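Local coordinates for protein lipase (Rhizopus niveus, PDB 1LGY) that hydrolyses the ester bonds of triglycerides and their partial glycerides, with a strong preference for positions 1 and 3 of the glycerol, at residues A[233-238]-A[242-247]; A[17-22]-A[75-80]; A[98-101]-A[107-110]; A[24-29]-A[64-69]; A[34-39]-A[53-58]. All blocks are in the same frame, centred on the assembly; numbering follows the deposited sequence.

Overall arrangement
Four of the five contacts touch the large mixed beta sheet of this alpha/beta-hydrolase lipase. Interactions 2, 4 and 5 sit on the neighbouring strands 75-81, 63-70 and 51-58. Interactions 2 and 4 share helix 11-26 and have centres about 8 Å apart; interactions 4 and 5 are about 7 Å apart, centre to centre. Interaction 1 lies near the other end of the sheet, its centre about 35 Å from that of interaction 5, and interaction 3 is a separate hairpin. The catalytic residues Ser-145, Asp-204 and His-257 take no part directly: the side chain of Ala-27 in interaction 4 is about 10 Å from that of Ser-145, and Cys-244 in interaction 1 about 12 Å from that of Asp-204.

Interaction 1: residues A[233-238]-A[242-247]; sequences QICTSE and KDCSNS
Cys-235 and Cys-244 are joined by a disulfide that ties the end of strand 231-235 to the loop following it, and the side chain of Gln-233 runs along this covalent link. Gln-233 offers a compact example of an amide laid beside sulfur. Its CB sets out toward the loop, and with CG roughly opposite the backbone N (chi1 151°) the chain turns over the bridge, where CG lies 3.7 Å from SG of Cys-244. The extended second torsion carries CD past the same sulfur, at 4.1 Å from Cys-244 SG. At the tip the two amide atoms part ways. NE2 comes within 3.5 Å of Cys-244 SG and sits 3.1 Å from the backbone O of Asp-243, although the angle there is too poor for a hydrogen bond; OE1 instead accepts one from Lys-226.

The disulfide has a right-handed torsion of 97°, close to the relaxed value near 90°. On the loop side, CB of Asp-243 packs 3.5 Å from SG of Cys-235. Beyond it the carbonyl oxygen of Cys-244 takes two donors, the N and the OG of Ser-247, with OG at 2.7 Å from Cys-244 O. Strand 6-8 adds Val-6 against Cys-235 and Asp-243.

Since one bond in this contact is covalent and the rest is mainly van der Waals packing, the crosslink probably does most of the holding. Such a bridge suits a secreted enzyme, and an unstrained torsion is consistent with a stable bond.

Interaction 2: residues A[17-22]-A[75-80]; sequences FTKYAG and TIYLVF
Lys-19 and Tyr-20, consecutive residues of helix 11-26, both meet the ring of Tyr-77 on strand 75-81. The ammonium NZ of Lys-19 donates a hydrogen bond to the phenol OH of Tyr-77 at 3.1 Å, arriving near the plane of the ring. Tyr-20 touches elsewhere on the rim: its CE1 lies 3.8 Å from CE1 of Tyr-77, an edge-to-edge meeting of two side chains that cross at about a right angle.

A second shell sets these groups in place. Lys-19 leaves the helix with CG opposite its backbone N (chi1 171°) and stays extended until the last torsion, which swings NZ to the phenol; its CG lies over one face of the Tyr-20 ring. One face of Tyr-77 is covered by the methyl CG2 of Thr-75, two residues earlier on the strand. Farther out, Gln-73 gives NZ a second acceptor, Phe-173 meets the Tyr-20 ring, and Ile-140 of strand 138-144 touches both tyrosines.

Between segments 17-22 and 75-80 the contact thus consists of one charged donor and one apolar rim contact, part of the packing of helix 11-26 on the sheet of the alpha/beta-hydrolase fold. A nearby ammonium group would probably stabilise negative charge on the phenol oxygen, and so might lower its pKa somewhat.

Interaction 3: residues A[98-101]-A[107-110]; sequences SDYK and KVHA
Asp-99 and Lys-107 lie side by side and point the same way, on one face of the short hairpin formed by strands 97-99 and 107-109. Theirs is an antiparallel non-hydrogen-bonded pair, with CA atoms only 4.3 Å apart, and such closeness lets the two chains run alongside each other. CG of Lys-107 passes 3.5 Å from OD1 of Asp-99. A bend at the last torsion (chi4 -74°) then brings NZ back to the carboxylate, so that Lys-107 NZ meets Asp-99 OD1 at 2.9 Å in a salt bridge, nearly head-on to the C-O bond.

Ser-98 and Val-108, the hydrogen-bonded pair next to it, direct their side chains to the other face. Their two backbone bonds are unequal: Ser-98 N reaches Val-108 O at 2.9 Å and almost straight (171°), whereas the return bond from Val-108 N to Ser-98 O is bent to 135°. The hydroxyl OG of Ser-98 lies 3.5 Å from CB of Ala-110, where the second strand gives way to a helix.

Tyr-100 turns its ring toward Val-108, and the two side chains meet at a slant, with Tyr-100 CD1 at 3.7 Å from CG1 of Val-108.

His-109 is the N-cap of helix 110-133, which therefore begins directly after the hairpin and lays Leu-113 against Ser-98 and Val-108. Helix 146-161 also brings Leu-153 to Val-108, Met-156 to the Tyr-100 side chain and Gln-160 to its OH, and so the hairpin is packed against both helices.

Interaction 4: residues A[24-29]-A[64-69]; sequences AATAYC and NGYVLR
From strand 63-70 one side chain, that of Tyr-66, carries almost the whole contact with Thr-26 and Ala-27, near the C-terminal part of helix 11-26. Segment 64-69 starts with Asn-64, whose OD1 is hydrogen-bonded to Thr-57 rather than to this helix. Gly-65 follows without a side chain, its backbone paired to Phe-56.

Tyr-66 then points its ring at the helix, and its side chain crosses that of Thr-26 at about a right angle. OG1 of Thr-26 lies at the ring edge, in plane, and accepts a hydrogen bond from the phenol OH. The modelled OH to OG1 distance, 2.4 Å, is very short, and its exact value is doubtful. Thr-26 OG1 is also hydrogen-bonded to the carbonyl of Ile-23, so this buried hydroxyl has partners in both helix and sheet. Ala-27 meets the same ring at its rim, with CB 4.1 Å from CE2 of Tyr-66 and CA near the ring plane. Two residues on, Leu-68 sets its CB at the edge of the Tyr-66 ring.

Tyr-66 and Ala-27 both touch Val-79 of the adjoining strand 75-81, while helix 41-46 covers Thr-26 with Gln-42 and Cys-43. The contact thus joins the C-terminal part of helix 11-26 to strand 63-70, beside strand 75-81 and helix 41-46.

Interaction 5: residues A[34-39]-A[53-58]; sequences PGNKWD and ITTFTS
The flat carboxamide of Asn-36 presents one face to Thr-55, whose methyl CG2 lies beneath it at 3.7 Å from CG of Asn-36. Toward the amide nitrogen the hydroxyl takes over: ND2 of Asn-36 stands 3.1 Å from OG1 of Thr-55, and this oxygen is well off the amide plane, on the face that also carries the methyl. Both branches of the threonine thus touch the same amide, one apolar and one polar. The first torsion of Thr-55 (chi1 69°) places OG1 between the backbone N and the carbonyl carbon with CG2 beside the N, which turns both branches to the loop.

Pro-34 adds a looser contact, its CB 4.1 Å from OG1 of Thr-57. That hydroxyl has its polar partner elsewhere, in Asn-64. A cis peptide bond precedes Pro-34, and Asn-36 has a left-handed backbone conformation (phi 56°, psi 44°); both features are consistent with a tightly turning loop. Pro-34 and Asn-36 also touch a crystal neighbour, which might influence their conformation.

Segment 34-39 belongs to the loop between helices 11-26 and 41-46, and it lies against strand 51-58, the outermost strand at this end of the large sheet. Ile-53 and Thr-54 both face Val-67 in a classic beta bulge. Trp-38 touches Leu-68 of strand 63-70, and Phe-56 points away from the loop, to Asp-122 and Tyr-123 of helix 110-133.

Interaction 1: residues A[233-238]-A[242-247]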
# COMPACT_ATOMS: atom_id res chain seq x y z
N GLN A 233 -1.41 -12.83 13.36
CA GLN A 233 -1.45 -14.11 12.70
C GLN A 233 -1.21 -13.85 11.23
O GLN A 233 -1.60 -12.79 10.72
CB GLN A 233 -2.77 -14.62 13.00
CG GLN A 233 -3.45 -15.53 12.06
CD GLN A 233 -4.79 -15.91 12.70
OE1 GLN A 233 -4.84 -16.43 13.83
NE2 GLN A 233 -5.90 -15.64 12.01
N ILE A 234 -0.57 -14.79 10.54
CA ILE A 234 -0.26 -14.66 9.13
C ILE A 234 -0.99 -15.74 8.39
O ILE A 234 -0.81 -16.89 8.75
CB ILE A 234 1.22 -14.85 8.84
CG1 ILE A 234 2.04 -13.81 9.56
CG2 ILE A 234 1.44 -14.76 7.33
CD1 ILE A 234 3.52 -13.73 9.09
N CYS A 235 -1.85 -15.38 7.44
CA CYS A 235 -2.46 -16.31 6.55
C CYS A 235 -1.57 -16.29 5.33
O CYS A 235 -1.73 -15.55 4.35
CB CYS A 235 -3.83 -15.86 6.20
SG CYS A 235 -5.08 -16.39 7.37
N THR A 236 -0.62 -17.20 5.40
CA THR A 236 0.41 -17.35 4.40
C THR A 236 0.00 -17.70 2.97
O THR A 236 0.90 -17.71 2.12
CB THR A 236 1.42 -18.41 4.90
OG1 THR A 236 0.75 -19.66 4.85
CG2 THR A 236 1.97 -18.09 6.29
N SER A 237 -1.27 -17.97 2.62
CA SER A 237 -1.59 -18.14 1.20
C SER A 237 -1.41 -16.83 0.45
O SER A 237 -1.31 -15.79 1.09
CB SER A 237 -3.00 -18.53 0.98
OG SER A 237 -3.34 -19.39 2.05
N GLU A 238 -1.33 -16.80 -0.89
CA GLU A 238 -1.16 -15.54 -1.62
C GLU A 238 -2.43 -15.05 -2.33
O GLU A 238 -2.37 -14.26 -3.28
CB GLU A 238 -0.06 -15.68 -2.67
CG GLU A 238 1.36 -15.74 -2.14
CD GLU A 238 2.23 -16.83 -2.77
OE1 GLU A 238 2.04 -17.17 -3.95
OE2 GLU A 238 3.11 -17.35 -2.06
N LYS A 242 -10.30 -17.20 4.32
CA LYS A 242 -11.28 -16.85 5.31
C LYS A 242 -10.69 -17.07 6.70
O LYS A 242 -11.39 -16.95 7.71
CB LYS A 242 -12.55 -17.70 5.12
CG LYS A 242 -12.38 -19.21 5.03
CD LYS A 242 -13.75 -19.86 4.76
CE LYS A 242 -13.71 -21.32 4.28
NZ LYS A 242 -13.16 -22.23 5.28
N ASP A 243 -9.39 -17.40 6.82
CA ASP A 243 -8.82 -17.68 8.13
C ASP A 243 -8.31 -16.45 8.85
O ASP A 243 -8.11 -16.50 10.07
CB ASP A 243 -7.66 -18.64 8.07
CG ASP A 243 -7.94 -19.99 7.43
OD1 ASP A 243 -9.07 -20.47 7.44
OD2 ASP A 243 -7.00 -20.55 6.89
N CYS A 244 -8.05 -15.36 8.12
CA CYS A 244 -7.63 -14.20 8.84
C CYS A 244 -8.68 -13.10 8.98
O CYS A 244 -9.70 -13.38 9.61
CB CYS A 244 -6.33 -13.78 8.21
SG CYS A 244 -4.97 -14.88 8.70
N SER A 245 -8.58 -11.87 8.50
CA SER A 245 -9.52 -10.84 8.87
C SER A 245 -10.90 -10.98 8.35
O SER A 245 -11.79 -10.31 8.82
CB SER A 245 -8.98 -9.52 8.45
OG SER A 245 -8.62 -9.54 7.08
N ASN A 246 -11.13 -11.87 7.37
CA ASN A 246 -12.47 -12.12 6.82
C ASN A 246 -13.38 -12.86 7.77
O ASN A 246 -14.58 -12.89 7.52
CB ASN A 246 -12.40 -12.93 5.54
CG ASN A 246 -11.79 -12.16 4.38
OD1 ASN A 246 -12.24 -11.10 3.93
ND2 ASN A 246 -10.68 -12.76 3.96
N SER A 247 -12.82 -13.42 8.84
CA SER A 247 -13.56 -14.17 9.83
C SER A 247 -14.34 -13.28 10.78
O SER A 247 -15.37 -13.69 11.33
CB SER A 247 -12.59 -15.08 10.63
OG SER A 247 -11.55 -14.38 11.28

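Interaction 2: residues A[17-22]-A[75-80]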
# COMPACT_ATOMS: atom_id res chain seq x y z
N PHE A 17 6.83 -5.18 9.55
CA PHE A 17 5.50 -4.69 9.23
C PHE A 17 5.25 -3.37 9.97
O PHE A 17 4.37 -2.60 9.55
CB PHE A 17 4.45 -5.71 9.65
CG PHE A 17 4.41 -7.09 8.98
CD1 PHE A 17 4.67 -7.28 7.62
CD2 PHE A 17 4.01 -8.18 9.73
CE1 PHE A 17 4.52 -8.53 7.03
CE2 PHE A 17 3.86 -9.43 9.15
CZ PHE A 17 4.11 -9.62 7.80
N THR A 18 5.97 -3.09 11.08
CA THR A 18 5.68 -1.86 11.77
C THR A 18 6.43 -0.74 11.09
O THR A 18 5.88 0.35 10.97
CB THR A 18 6.09 -1.86 13.23
OG1 THR A 18 5.46 -2.98 13.82
CG2 THR A 18 5.60 -0.61 13.98
N LYS A 19 7.63 -1.02 10.56
CA LYS A 19 8.48 -0.03 9.91
C LYS A 19 7.74 0.55 8.75
O LYS A 19 7.80 1.76 8.55
CB LYS A 19 9.78 -0.67 9.39
CG LYS A 19 10.64 0.21 8.52
CD LYS A 19 11.99 -0.43 8.56
CE LYS A 19 13.05 0.49 7.96
NZ LYS A 19 13.32 0.10 6.59
N TYR A 20 7.00 -0.29 8.03
CA TYR A 20 6.28 0.18 6.88
C TYR A 20 4.96 0.82 7.16
O TYR A 20 4.54 1.66 6.37
CB TYR A 20 6.14 -0.96 5.94
CG TYR A 20 7.51 -1.34 5.44
CD1 TYR A 20 8.31 -0.39 4.82
CD2 TYR A 20 7.99 -2.61 5.65
CE1 TYR A 20 9.60 -0.70 4.40
CE2 TYR A 20 9.27 -2.93 5.23
CZ TYR A 20 10.06 -1.97 4.62
OH TYR A 20 11.35 -2.28 4.23
N ALA A 21 4.29 0.51 8.27
CA ALA A 21 3.11 1.22 8.62
C ALA A 21 3.53 2.64 8.98
O ALA A 21 2.96 3.61 8.51
CB ALA A 21 2.50 0.54 9.78
N GLY A 22 4.64 2.79 9.72
CA GLY A 22 5.21 4.09 10.09
C GLY A 22 5.61 4.97 8.90
O GLY A 22 5.46 6.20 8.97
N THR A 75 17.54 2.22 -0.32
CA THR A 75 16.16 2.06 -0.72
C THR A 75 15.63 3.37 -1.24
O THR A 75 16.00 4.44 -0.79
CB THR A 75 15.30 1.62 0.47
OG1 THR A 75 15.94 0.53 1.11
CG2 THR A 75 13.95 1.13 0.01
N ILE A 76 14.80 3.19 -2.24
CA ILE A 76 14.03 4.22 -2.88
C ILE A 76 12.63 3.80 -2.53
O ILE A 76 12.19 2.72 -2.91
CB ILE A 76 14.14 4.18 -4.39
CG1 ILE A 76 15.57 4.29 -4.79
CG2 ILE A 76 13.35 5.34 -4.99
CD1 ILE A 76 15.70 3.64 -6.15
N TYR A 77 11.96 4.67 -1.77
CA TYR A 77 10.61 4.44 -1.28
C TYR A 77 9.60 5.14 -2.15
O TYR A 77 9.86 6.29 -2.47
CB TYR A 77 10.46 4.98 0.14
CG TYR A 77 11.18 4.18 1.22
CD1 TYR A 77 10.59 3.03 1.74
CD2 TYR A 77 12.42 4.60 1.70
CE1 TYR A 77 11.22 2.29 2.73
CE2 TYR A 77 13.05 3.87 2.71
CZ TYR A 77 12.44 2.73 3.20
OH TYR A 77 13.06 1.99 4.18
N LEU A 78 8.47 4.54 -2.52
CA LEU A 78 7.45 5.24 -3.27
C LEU A 78 6.28 5.16 -2.29
O LEU A 78 5.92 4.04 -1.90
CB LEU A 78 7.10 4.49 -4.48
CG LEU A 78 6.64 5.10 -5.80
CD1 LEU A 78 5.96 3.95 -6.54
CD2 LEU A 78 5.73 6.31 -5.65
N VAL A 79 5.68 6.28 -1.83
CA VAL A 79 4.67 6.21 -0.77
C VAL A 79 3.44 6.91 -1.25
O VAL A 79 3.55 8.01 -1.77
CB VAL A 79 5.23 6.88 0.52
CG1 VAL A 79 4.19 7.00 1.63
CG2 VAL A 79 6.39 6.02 1.03
N PHE A 80 2.27 6.34 -1.02
CA PHE A 80 1.02 6.99 -1.43
C PHE A 80 0.00 7.16 -0.31
O PHE A 80 0.07 6.52 0.73
CB PHE A 80 0.26 6.22 -2.49
CG PHE A 80 0.95 6.01 -3.81
CD1 PHE A 80 1.79 4.92 -3.97
CD2 PHE A 80 0.74 6.91 -4.87
CE1 PHE A 80 2.43 4.72 -5.18
CE2 PHE A 80 1.40 6.68 -6.07
CZ PHE A 80 2.24 5.59 -6.23

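Interaction 3: residues A[98-101]-A[107-110]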
# COMPACT_ATOMS: atom_id res chain seq x y z
N SER A 98 -12.96 -1.36 -14.41
CA SER A 98 -12.33 -0.98 -15.69
C SER A 98 -11.43 -2.14 -16.08
O SER A 98 -11.02 -2.98 -15.27
CB SER A 98 -11.40 0.21 -15.61
OG SER A 98 -12.10 1.45 -15.46
N ASP A 99 -11.09 -2.22 -17.36
CA ASP A 99 -10.25 -3.28 -17.86
C ASP A 99 -8.84 -2.91 -17.54
O ASP A 99 -8.45 -1.74 -17.58
CB ASP A 99 -10.34 -3.45 -19.37
CG ASP A 99 -11.53 -4.29 -19.84
OD1 ASP A 99 -12.01 -5.12 -19.05
OD2 ASP A 99 -11.96 -4.14 -21.00
N TYR A 100 -8.15 -4.00 -17.16
CA TYR A 100 -6.75 -3.92 -16.83
C TYR A 100 -6.07 -4.31 -18.12
O TYR A 100 -5.82 -5.48 -18.37
CB TYR A 100 -6.40 -4.91 -15.71
CG TYR A 100 -5.08 -4.57 -15.11
CD1 TYR A 100 -4.83 -3.25 -14.73
CD2 TYR A 100 -4.08 -5.53 -14.97
CE1 TYR A 100 -3.60 -2.90 -14.22
CE2 TYR A 100 -2.84 -5.17 -14.45
CZ TYR A 100 -2.61 -3.86 -14.10
OH TYR A 100 -1.38 -3.47 -13.67
N LYS A 101 -5.75 -3.29 -18.90
CA LYS A 101 -5.17 -3.46 -20.21
C LYS A 101 -3.93 -4.30 -20.35
O LYS A 101 -3.80 -4.91 -21.41
CB LYS A 101 -4.89 -2.09 -20.85
CG LYS A 101 -6.25 -1.62 -21.42
CD LYS A 101 -6.33 -0.34 -22.25
CE LYS A 101 -6.32 0.86 -21.36
NZ LYS A 101 -6.63 2.00 -22.16
N LYS A 107 -9.40 -6.99 -14.60
CA LYS A 107 -10.15 -5.76 -14.39
C LYS A 107 -9.87 -5.23 -13.00
O LYS A 107 -9.86 -5.96 -12.02
CB LYS A 107 -11.63 -5.97 -14.46
CG LYS A 107 -12.15 -6.44 -15.81
CD LYS A 107 -13.64 -6.58 -15.63
CE LYS A 107 -14.20 -7.35 -16.80
NZ LYS A 107 -14.25 -6.55 -18.02
N VAL A 108 -9.64 -3.95 -12.84
CA VAL A 108 -9.38 -3.35 -11.54
C VAL A 108 -10.49 -2.33 -11.25
O VAL A 108 -11.19 -1.93 -12.16
CB VAL A 108 -8.00 -2.65 -11.55
CG1 VAL A 108 -6.89 -3.69 -11.71
CG2 VAL A 108 -7.90 -1.70 -12.73
N HIS A 109 -10.61 -1.84 -10.01
CA HIS A 109 -11.60 -0.85 -9.65
C HIS A 109 -11.42 0.33 -10.56
O HIS A 109 -10.32 0.77 -10.81
CB HIS A 109 -11.38 -0.44 -8.22
CG HIS A 109 -12.38 0.55 -7.65
ND1 HIS A 109 -13.49 0.34 -6.98
CD2 HIS A 109 -12.22 1.90 -7.69
CE1 HIS A 109 -14.01 1.48 -6.60
NE2 HIS A 109 -13.22 2.41 -7.05
N ALA A 110 -12.50 0.76 -11.17
CA ALA A 110 -12.49 1.94 -12.01
C ALA A 110 -12.01 3.26 -11.40
O ALA A 110 -11.31 3.98 -12.10
CB ALA A 110 -13.89 2.21 -12.54

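Interaction 4: residues A[24-29]-A[64-69]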
# COMPACT_ATOMS: atom_id res chain seq x y z
N ALA A 24 4.21 4.59 5.73
CA ALA A 24 2.90 4.94 5.19
C ALA A 24 2.24 6.08 5.98
O ALA A 24 1.62 6.92 5.37
CB ALA A 24 2.01 3.74 5.22
N ALA A 25 2.53 6.26 7.28
CA ALA A 25 1.89 7.33 8.06
C ALA A 25 2.39 8.72 7.82
O ALA A 25 1.72 9.74 7.97
CB ALA A 25 2.03 7.03 9.52
N THR A 26 3.61 8.74 7.32
CA THR A 26 4.29 9.97 6.99
C THR A 26 3.64 10.69 5.85
O THR A 26 3.71 11.91 5.80
CB THR A 26 5.78 9.72 6.63
OG1 THR A 26 5.85 8.99 5.40
CG2 THR A 26 6.46 8.91 7.69
N ALA A 27 2.96 9.94 4.98
CA ALA A 27 2.35 10.54 3.82
C ALA A 27 1.19 11.44 4.14
O ALA A 27 0.77 12.21 3.26
CB ALA A 27 1.85 9.49 2.85
N TYR A 28 0.70 11.36 5.40
CA TYR A 28 -0.36 12.23 5.88
C TYR A 28 0.13 13.51 6.55
O TYR A 28 -0.69 14.34 6.99
CB TYR A 28 -1.23 11.54 6.87
CG TYR A 28 -2.06 10.43 6.25
CD1 TYR A 28 -3.26 10.73 5.60
CD2 TYR A 28 -1.62 9.11 6.38
CE1 TYR A 28 -4.02 9.69 5.07
CE2 TYR A 28 -2.39 8.08 5.85
CZ TYR A 28 -3.58 8.37 5.20
OH TYR A 28 -4.33 7.33 4.65
N CYS A 29 1.44 13.73 6.62
CA CYS A 29 1.88 14.97 7.18
C CYS A 29 2.09 15.89 6.03
O CYS A 29 2.86 15.61 5.13
CB CYS A 29 3.17 14.83 7.92
SG CYS A 29 3.09 13.48 9.11
N ASN A 64 -2.05 11.85 -2.96
CA ASN A 64 -0.74 12.44 -2.79
C ASN A 64 0.31 11.36 -2.65
O ASN A 64 -0.02 10.21 -2.46
CB ASN A 64 -0.72 13.31 -1.59
CG ASN A 64 -1.83 14.33 -1.62
OD1 ASN A 64 -1.56 15.50 -1.81
ND2 ASN A 64 -3.08 13.92 -1.40
N GLY A 65 1.59 11.68 -2.83
CA GLY A 65 2.59 10.67 -2.67
C GLY A 65 3.97 11.27 -2.69
O GLY A 65 4.12 12.47 -2.87
N TYR A 66 5.01 10.48 -2.55
CA TYR A 66 6.34 11.03 -2.69
C TYR A 66 7.41 10.03 -3.01
O TYR A 66 7.25 8.85 -2.71
CB TYR A 66 6.73 11.73 -1.43
CG TYR A 66 6.82 10.89 -0.17
CD1 TYR A 66 8.00 10.20 0.14
CD2 TYR A 66 5.74 10.85 0.71
CE1 TYR A 66 8.10 9.48 1.34
CE2 TYR A 66 5.84 10.13 1.91
CZ TYR A 66 7.02 9.46 2.20
OH TYR A 66 7.11 8.71 3.34
N VAL A 67 8.53 10.42 -3.63
CA VAL A 67 9.63 9.47 -3.85
C VAL A 67 10.68 9.88 -2.83
O VAL A 67 10.96 11.06 -2.61
CB VAL A 67 10.16 9.60 -5.30
CG1 VAL A 67 11.36 8.69 -5.46
CG2 VAL A 67 9.11 9.15 -6.32
N LEU A 68 11.26 8.91 -2.14
CA LEU A 68 12.22 9.25 -1.11
C LEU A 68 13.44 8.37 -1.30
O LEU A 68 13.23 7.20 -1.60
CB LEU A 68 11.53 8.99 0.21
CG LEU A 68 12.33 9.15 1.49
CD1 LEU A 68 12.26 10.57 2.00
CD2 LEU A 68 11.72 8.26 2.57
N ARG A 69 14.70 8.81 -1.25
CA ARG A 69 15.85 7.91 -1.30
C ARG A 69 16.58 7.93 0.04
O ARG A 69 16.58 8.90 0.81
CB ARG A 69 16.79 8.34 -2.40
CG ARG A 69 17.90 7.36 -2.70
CD ARG A 69 18.86 8.05 -3.60
NE ARG A 69 19.58 9.07 -2.88
CZ ARG A 69 19.80 10.25 -3.42
NH1 ARG A 69 19.39 10.57 -4.63
NH2 ARG A 69 20.35 11.20 -2.69

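Interaction 5: residues A[34-39]-A[53-58]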
# COMPACT_ATOMS: atom_id res chain seq x y z
N PRO A 34 2.25 18.37 0.79
CA PRO A 34 3.20 18.97 -0.16
C PRO A 34 4.34 19.78 0.43
O PRO A 34 4.94 20.55 -0.30
CB PRO A 34 2.27 19.75 -1.04
CG PRO A 34 1.35 20.37 -0.02
CD PRO A 34 1.10 19.25 0.98
N GLY A 35 4.69 19.59 1.69
CA GLY A 35 5.65 20.44 2.35
C GLY A 35 7.09 20.29 1.96
O GLY A 35 7.88 21.20 2.13
N ASN A 36 7.38 19.13 1.38
CA ASN A 36 8.69 18.72 0.95
C ASN A 36 9.80 18.73 2.00
O ASN A 36 10.96 19.05 1.76
CB ASN A 36 9.09 19.56 -0.24
CG ASN A 36 9.02 18.77 -1.55
OD1 ASN A 36 9.93 18.01 -1.91
ND2 ASN A 36 7.94 18.95 -2.31
N LYS A 37 9.46 18.20 3.19
CA LYS A 37 10.39 18.06 4.30
C LYS A 37 10.27 16.72 5.02
O LYS A 37 9.21 16.17 5.23
CB LYS A 37 10.17 19.16 5.31
CG LYS A 37 10.62 20.51 4.85
CD LYS A 37 10.23 21.60 5.82
CE LYS A 37 8.98 22.19 5.25
NZ LYS A 37 8.51 23.23 6.15
N TRP A 38 11.41 16.23 5.48
CA TRP A 38 11.46 14.95 6.13
C TRP A 38 11.79 15.28 7.56
O TRP A 38 12.84 14.90 8.09
CB TRP A 38 12.54 14.13 5.45
CG TRP A 38 12.40 12.65 5.71
CD1 TRP A 38 13.40 11.92 6.27
CD2 TRP A 38 11.28 11.92 5.43
NE1 TRP A 38 12.91 10.71 6.37
CE2 TRP A 38 11.66 10.66 5.89
CE3 TRP A 38 10.01 12.10 4.87
CZ2 TRP A 38 10.77 9.60 5.80
CZ3 TRP A 38 9.13 11.02 4.79
CH2 TRP A 38 9.51 9.77 5.25
N ASP A 39 10.91 16.01 8.23
CA ASP A 39 11.21 16.27 9.61
C ASP A 39 10.04 16.00 10.54
O ASP A 39 9.67 16.73 11.47
CB ASP A 39 11.70 17.73 9.74
CG ASP A 39 10.74 18.85 9.42
OD1 ASP A 39 9.54 18.61 9.20
OD2 ASP A 39 11.22 19.99 9.40
N ILE A 53 12.94 13.05 -2.86
CA ILE A 53 13.28 13.34 -4.25
C ILE A 53 12.15 14.15 -4.90
O ILE A 53 12.40 15.11 -5.63
CB ILE A 53 13.52 12.01 -5.03
CG1 ILE A 53 14.48 11.07 -4.31
CG2 ILE A 53 14.15 12.34 -6.38
CD1 ILE A 53 15.77 11.79 -4.02
N THR A 54 10.88 13.81 -4.63
CA THR A 54 9.77 14.55 -5.17
C THR A 54 8.52 14.36 -4.33
O THR A 54 8.46 13.44 -3.53
CB THR A 54 9.50 14.07 -6.61
OG1 THR A 54 9.04 15.26 -7.23
CG2 THR A 54 8.46 12.95 -6.82
N THR A 55 7.50 15.20 -4.45
CA THR A 55 6.17 14.89 -3.92
C THR A 55 5.25 15.23 -5.07
O THR A 55 5.63 16.06 -5.89
CB THR A 55 5.80 15.75 -2.73
OG1 THR A 55 5.63 17.07 -3.22
CG2 THR A 55 6.87 15.74 -1.63
N PHE A 56 4.08 14.61 -5.22
CA PHE A 56 3.12 14.96 -6.26
C PHE A 56 1.77 14.89 -5.56
O PHE A 56 1.51 14.05 -4.68
CB PHE A 56 3.12 13.98 -7.45
CG PHE A 56 3.21 12.51 -7.08
CD1 PHE A 56 2.07 11.78 -6.71
CD2 PHE A 56 4.46 11.90 -7.01
CE1 PHE A 56 2.19 10.45 -6.27
CE2 PHE A 56 4.57 10.58 -6.56
CZ PHE A 56 3.43 9.85 -6.19
N THR A 57 0.90 15.81 -6.00
CA THR A 57 -0.42 15.93 -5.44
C THR A 57 -1.45 15.96 -6.57
O THR A 57 -1.25 16.64 -7.56
CB THR A 57 -0.50 17.21 -4.66
OG1 THR A 57 0.44 17.12 -3.60
CG2 THR A 57 -1.90 17.46 -4.17
N SER A 58 -2.58 15.29 -6.44
CA SER A 58 -3.60 15.38 -7.47
C SER A 58 -4.74 16.10 -6.82
O SER A 58 -5.43 15.48 -6.03
CB SER A 58 -4.06 13.98 -7.93
OG SER A 58 -5.18 14.03 -8.81